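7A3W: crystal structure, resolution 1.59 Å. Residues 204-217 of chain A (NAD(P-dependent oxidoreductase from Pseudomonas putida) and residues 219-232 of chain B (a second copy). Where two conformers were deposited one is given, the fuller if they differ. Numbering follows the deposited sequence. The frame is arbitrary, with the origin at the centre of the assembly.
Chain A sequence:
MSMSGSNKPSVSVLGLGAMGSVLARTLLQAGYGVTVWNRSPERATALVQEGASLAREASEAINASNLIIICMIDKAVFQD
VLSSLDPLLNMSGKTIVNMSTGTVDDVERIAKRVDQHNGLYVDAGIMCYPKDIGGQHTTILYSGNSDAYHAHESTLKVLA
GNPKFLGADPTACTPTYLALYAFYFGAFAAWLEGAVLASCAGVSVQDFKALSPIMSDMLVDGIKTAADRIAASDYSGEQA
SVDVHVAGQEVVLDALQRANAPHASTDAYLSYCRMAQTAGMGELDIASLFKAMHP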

# COMPACT_ATOMS: atom_id res chain seq x y z
N SER A 204 -12.25 -0.31 -15.60
CA SER A 204 -11.38 -1.43 -16.02
C SER A 204 -10.19 -1.52 -15.06
O SER A 204 -9.73 -0.44 -14.53
N VAL A 205 -9.68 -2.75 -14.88
CA VAL A 205 -8.52 -2.96 -13.98
C VAL A 205 -7.34 -2.15 -14.54
O VAL A 205 -6.60 -1.63 -13.73
N GLN A 206 -7.21 -2.01 -15.86
CA GLN A 206 -6.13 -1.20 -16.47
C GLN A 206 -6.31 0.27 -16.08
O GLN A 206 -5.30 0.94 -15.85
N ASP A 207 -7.55 0.77 -16.03
CA ASP A 207 -7.80 2.19 -15.65
C ASP A 207 -7.51 2.36 -14.16
O ASP A 207 -6.88 3.37 -13.79
N PHE A 208 -7.88 1.39 -13.32
CA PHE A 208 -7.55 1.45 -11.87
C PHE A 208 -6.04 1.35 -11.65
O PHE A 208 -5.50 2.08 -10.83
N LYS A 209 -5.35 0.51 -12.44
CA LYS A 209 -3.86 0.43 -12.45
C LYS A 209 -3.27 1.81 -12.77
O LYS A 209 -2.28 2.19 -12.12
N ALA A 210 -3.82 2.53 -13.74
CA ALA A 210 -3.25 3.82 -14.18
C ALA A 210 -3.39 4.86 -13.06
O ALA A 210 -2.54 5.74 -12.98
N LEU A 211 -4.41 4.75 -12.22
CA LEU A 211 -4.65 5.73 -11.13
C LEU A 211 -3.95 5.29 -9.84
O LEU A 211 -3.74 6.14 -8.93
N SER A 212 -3.56 4.02 -9.72
CA SER A 212 -3.02 3.49 -8.45
C SER A 212 -1.79 4.26 -7.99
O SER A 212 -1.60 4.47 -6.80
N PRO A 213 -0.86 4.68 -8.87
CA PRO A 213 0.31 5.44 -8.41
C PRO A 213 0.03 6.72 -7.64
O PRO A 213 0.88 7.15 -6.88
N ILE A 214 -1.12 7.34 -7.88
CA ILE A 214 -1.55 8.51 -7.08
C ILE A 214 -1.46 8.09 -5.61
O ILE A 214 -0.96 8.85 -4.81
N MET A 215 -2.01 6.93 -5.30
CA MET A 215 -2.15 6.49 -3.90
C MET A 215 -0.83 5.86 -3.42
O MET A 215 -0.55 6.02 -2.27
N SER A 216 -0.06 5.18 -4.28
CA SER A 216 1.28 4.65 -3.92
C SER A 216 2.19 5.83 -3.53
O SER A 216 2.87 5.76 -2.49
N ASP A 217 2.19 6.88 -4.34
CA ASP A 217 2.96 8.13 -4.03
C ASP A 217 2.46 8.73 -2.71
O ASP A 217 3.28 9.06 -1.81
N LEU B 219 5.30 -3.24 -4.27
CA LEU B 219 3.84 -3.09 -4.45
C LEU B 219 3.55 -2.33 -5.75
O LEU B 219 2.63 -2.70 -6.48
N VAL B 220 4.31 -1.28 -6.06
CA VAL B 220 4.17 -0.59 -7.37
C VAL B 220 4.26 -1.64 -8.48
O VAL B 220 3.39 -1.62 -9.38
N ASP B 221 5.26 -2.51 -8.44
CA ASP B 221 5.51 -3.54 -9.49
C ASP B 221 4.40 -4.60 -9.42
O ASP B 221 3.90 -5.02 -10.48
N GLY B 222 4.03 -5.02 -8.20
CA GLY B 222 2.98 -6.04 -8.00
C GLY B 222 1.62 -5.61 -8.54
O GLY B 222 0.86 -6.46 -9.03
N ILE B 223 1.27 -4.33 -8.39
CA ILE B 223 -0.01 -3.77 -8.91
C ILE B 223 0.04 -3.84 -10.44
O ILE B 223 -0.89 -4.34 -11.05
N LYS B 224 1.12 -3.38 -11.05
CA LYS B 224 1.29 -3.47 -12.53
C LYS B 224 1.12 -4.92 -13.00
O LYS B 224 0.31 -5.18 -13.92
N THR B 225 1.83 -5.83 -12.35
CA THR B 225 1.86 -7.26 -12.69
C THR B 225 0.46 -7.85 -12.56
O THR B 225 -0.03 -8.52 -13.51
N ALA B 226 -0.16 -7.64 -11.41
CA ALA B 226 -1.47 -8.26 -11.13
C ALA B 226 -2.52 -7.64 -12.08
O ALA B 226 -3.37 -8.39 -12.57
N ALA B 227 -2.48 -6.32 -12.31
CA ALA B 227 -3.45 -5.64 -13.21
C ALA B 227 -3.31 -6.22 -14.61
O ALA B 227 -4.35 -6.44 -15.24
N ASP B 228 -2.08 -6.42 -15.10
CA ASP B 228 -1.86 -6.98 -16.46
C ASP B 228 -2.40 -8.41 -16.53
O ASP B 228 -3.08 -8.76 -17.53
N ARG B 229 -2.20 -9.20 -15.48
CA ARG B 229 -2.75 -10.58 -15.41
C ARG B 229 -4.28 -10.56 -15.37
O ARG B 229 -4.87 -11.42 -16.03
N ILE B 230 -4.89 -9.68 -14.57
CA ILE B 230 -6.38 -9.61 -14.42
C ILE B 230 -6.97 -9.19 -15.77
O ILE B 230 -7.94 -9.79 -16.20
N ALA B 231 -6.35 -8.23 -16.45
CA ALA B 231 -6.77 -7.75 -17.78
C ALA B 231 -6.78 -8.93 -18.76
O ALA B 231 -7.71 -8.99 -19.58
N ALA B 232 -5.77 -9.81 -18.68
CA ALA B 232 -5.56 -10.94 -19.62
C ALA B 232 -6.26 -12.21 -19.10
O ALA B 232 -6.24 -13.20 -19.82

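Two helices from the two copies, running nearly antiparallel at 169° with axes 9.1 Å apart at closest approach, pack through small and aliphatic side chains, with no clear hydrogen bond between them and 522 Å² buried in total. At the start of the chain A helix, A:Ser204 (chi1 p) caps the first turn, its OG accepting from A:Asp207 N at 2.9 Å. Next to it, A:Val205 (chi1 p) points toward chain B where the backbones come close, its CA 5.8 Å from the CA of B:Ala227. A:Val205 CG1 lies 3.4 Å from B:Ala227 O, 3.9 Å from B:Ile230 CG2 and 4.0 Å from B:Ala231 CB, so this one methyl is set against a full turn of the partner helix; B:Ile230 is m, t. One turn on, A:Lys209 (t, t, t, m) lays its aliphatic chain along chain B: its CB meets B:Ala227 CB at 3.6 Å, its CE lies 3.6 Å from B:Asp228 OD1, and its NZ reaches 4.1 Å from B:Lys224 CG. B:Lys224 (m, t, t, t) starts sideways and its end leads away; A:Lys209 NZ and B:Lys224 NZ are 6.0 Å apart. A:Gln206 (chi1 m, chi2 m) leaves its CA sideways, yet its end comes nearer, toward B:Asp228 (chi1 m), beside the alanine contacts. Farther along, A:Ser212 (chi1 m) points toward B:Ile223 (m, t), with A:Ser212 CB 4.0 Å from B:Ile223 CG2; its hydroxyl turns back on its own helix, A:Ser212 OG donating to A:Phe208 O at 2.8 Å. A:Ser216 (chi1 m in the conformer given) closes the row: its CB lies 3.9 Å from CG2 of B:Val220 (chi1 t), and its OG 4.2 Å from B:Ile223 CD1.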

# COMPACT_ATOMS: atom_id res chain seq x y z
CB SER A 204 -10.90 -1.24 -17.41
OG SER A 204 -9.88 -0.26 -17.45
CB VAL A 205 -8.17 -4.44 -13.79
CG1 VAL A 205 -7.47 -5.04 -15.01
CG2 VAL A 205 -7.31 -4.64 -12.55
CB GLN A 206 -6.07 -1.37 -18.00
CG GLN A 206 -5.42 -2.67 -18.49
CD GLN A 206 -4.00 -2.90 -18.01
OE1 GLN A 206 -3.70 -3.87 -17.29
NE2 GLN A 206 -3.11 -2.00 -18.40
CB ASP A 207 -9.21 2.63 -16.06
CG ASP A 207 -9.34 2.84 -17.56
OD1 ASP A 207 -8.31 2.97 -18.25
OD2 ASP A 207 -10.48 2.86 -18.03
CB PHE A 208 -8.31 0.36 -11.11
CG PHE A 208 -8.25 0.55 -9.62
CD1 PHE A 208 -8.95 1.57 -9.00
CD2 PHE A 208 -7.46 -0.29 -8.84
CE1 PHE A 208 -8.89 1.72 -7.63
CE2 PHE A 208 -7.40 -0.14 -7.46
CZ PHE A 208 -8.11 0.88 -6.87
CB LYS A 209 -3.38 -0.61 -13.46
CG LYS A 209 -1.90 -0.56 -13.84
CD LYS A 209 -1.67 -1.17 -15.23
CE LYS A 209 -0.23 -1.27 -15.67
NZ LYS A 209 0.43 0.05 -15.77
CB ALA A 210 -3.91 4.29 -15.46
CB LEU A 211 -6.16 5.88 -10.91
CG LEU A 211 -6.92 6.50 -12.10
CD1 LEU A 211 -8.41 6.38 -11.92
CD2 LEU A 211 -6.53 7.95 -12.31
CB SER A 212 -2.79 2.01 -8.55
OG SER A 212 -4.05 1.39 -8.58
CB PRO A 213 1.00 5.82 -9.73
CG PRO A 213 0.67 4.66 -10.62
CD PRO A 213 -0.77 4.37 -10.30
CB ILE A 214 -2.97 8.97 -7.45
CG1 ILE A 214 -3.05 9.48 -8.89
CG2 ILE A 214 -3.45 10.00 -6.46
CD1 ILE A 214 -4.43 9.43 -9.48
CB MET A 215 -3.33 5.52 -3.73
CG MET A 215 -4.60 6.07 -4.29
SD MET A 215 -4.96 7.82 -3.91
CE MET A 215 -5.57 7.70 -2.23
CB SER A 216 1.88 3.82 -5.03
OG SER A 216 1.23 2.56 -5.14
CB ASP A 217 2.85 9.15 -5.15
CG ASP A 217 3.56 8.70 -6.41
OD1 ASP A 217 4.39 7.76 -6.30
OD2 ASP A 217 3.27 9.24 -7.48
CB LEU B 219 3.23 -2.40 -3.23
CG LEU B 219 1.71 -2.23 -3.26
CD1 LEU B 219 1.02 -3.59 -3.27
CD2 LEU B 219 1.22 -1.42 -2.07
CB VAL B 220 5.19 0.57 -7.49
CG1 VAL B 220 5.40 1.02 -8.92
CG2 VAL B 220 4.76 1.74 -6.62
CB ASP B 221 6.87 -4.20 -9.29
CG ASP B 221 7.11 -5.36 -10.22
OD1 ASP B 221 6.70 -6.49 -9.88
OD2 ASP B 221 7.65 -5.11 -11.31
CB ILE B 223 -0.25 -2.36 -8.37
CG1 ILE B 223 -0.65 -2.41 -6.89
CG2 ILE B 223 -1.26 -1.60 -9.23
CD1 ILE B 223 -0.55 -1.09 -6.17
CB LYS B 224 2.67 -2.93 -12.90
CG LYS B 224 2.76 -1.43 -12.77
CD LYS B 224 4.07 -0.86 -13.27
CE LYS B 224 4.22 0.58 -12.85
NZ LYS B 224 5.62 1.05 -12.98
CB THR B 225 2.86 -8.02 -11.81
OG1 THR B 225 4.14 -7.41 -12.00
CG2 THR B 225 2.93 -9.49 -12.17
CB ALA B 226 -1.84 -8.06 -9.69
CB ALA B 227 -3.24 -4.16 -13.24
CB ASP B 228 -0.41 -6.86 -16.89
CG ASP B 228 0.03 -5.43 -17.15
OD1 ASP B 228 -0.82 -4.52 -17.13
OD2 ASP B 228 1.22 -5.25 -17.38
CB ARG B 229 -2.19 -11.33 -14.21
CG ARG B 229 -0.79 -11.86 -14.44
CD ARG B 229 -0.30 -12.54 -13.19
NE ARG B 229 1.00 -13.16 -13.30
CZ ARG B 229 1.22 -14.37 -13.83
NH1 ARG B 229 0.22 -15.08 -14.33
NH2 ARG B 229 2.45 -14.84 -13.87
CB ILE B 230 -6.79 -8.69 -13.26
CG1 ILE B 230 -6.33 -9.23 -11.90
CG2 ILE B 230 -8.29 -8.43 -13.26
CD1 ILE B 230 -6.20 -8.17 -10.81
CB ALA B 231 -5.87 -6.66 -18.29
CB ALA B 232 -4.09 -11.17 -19.82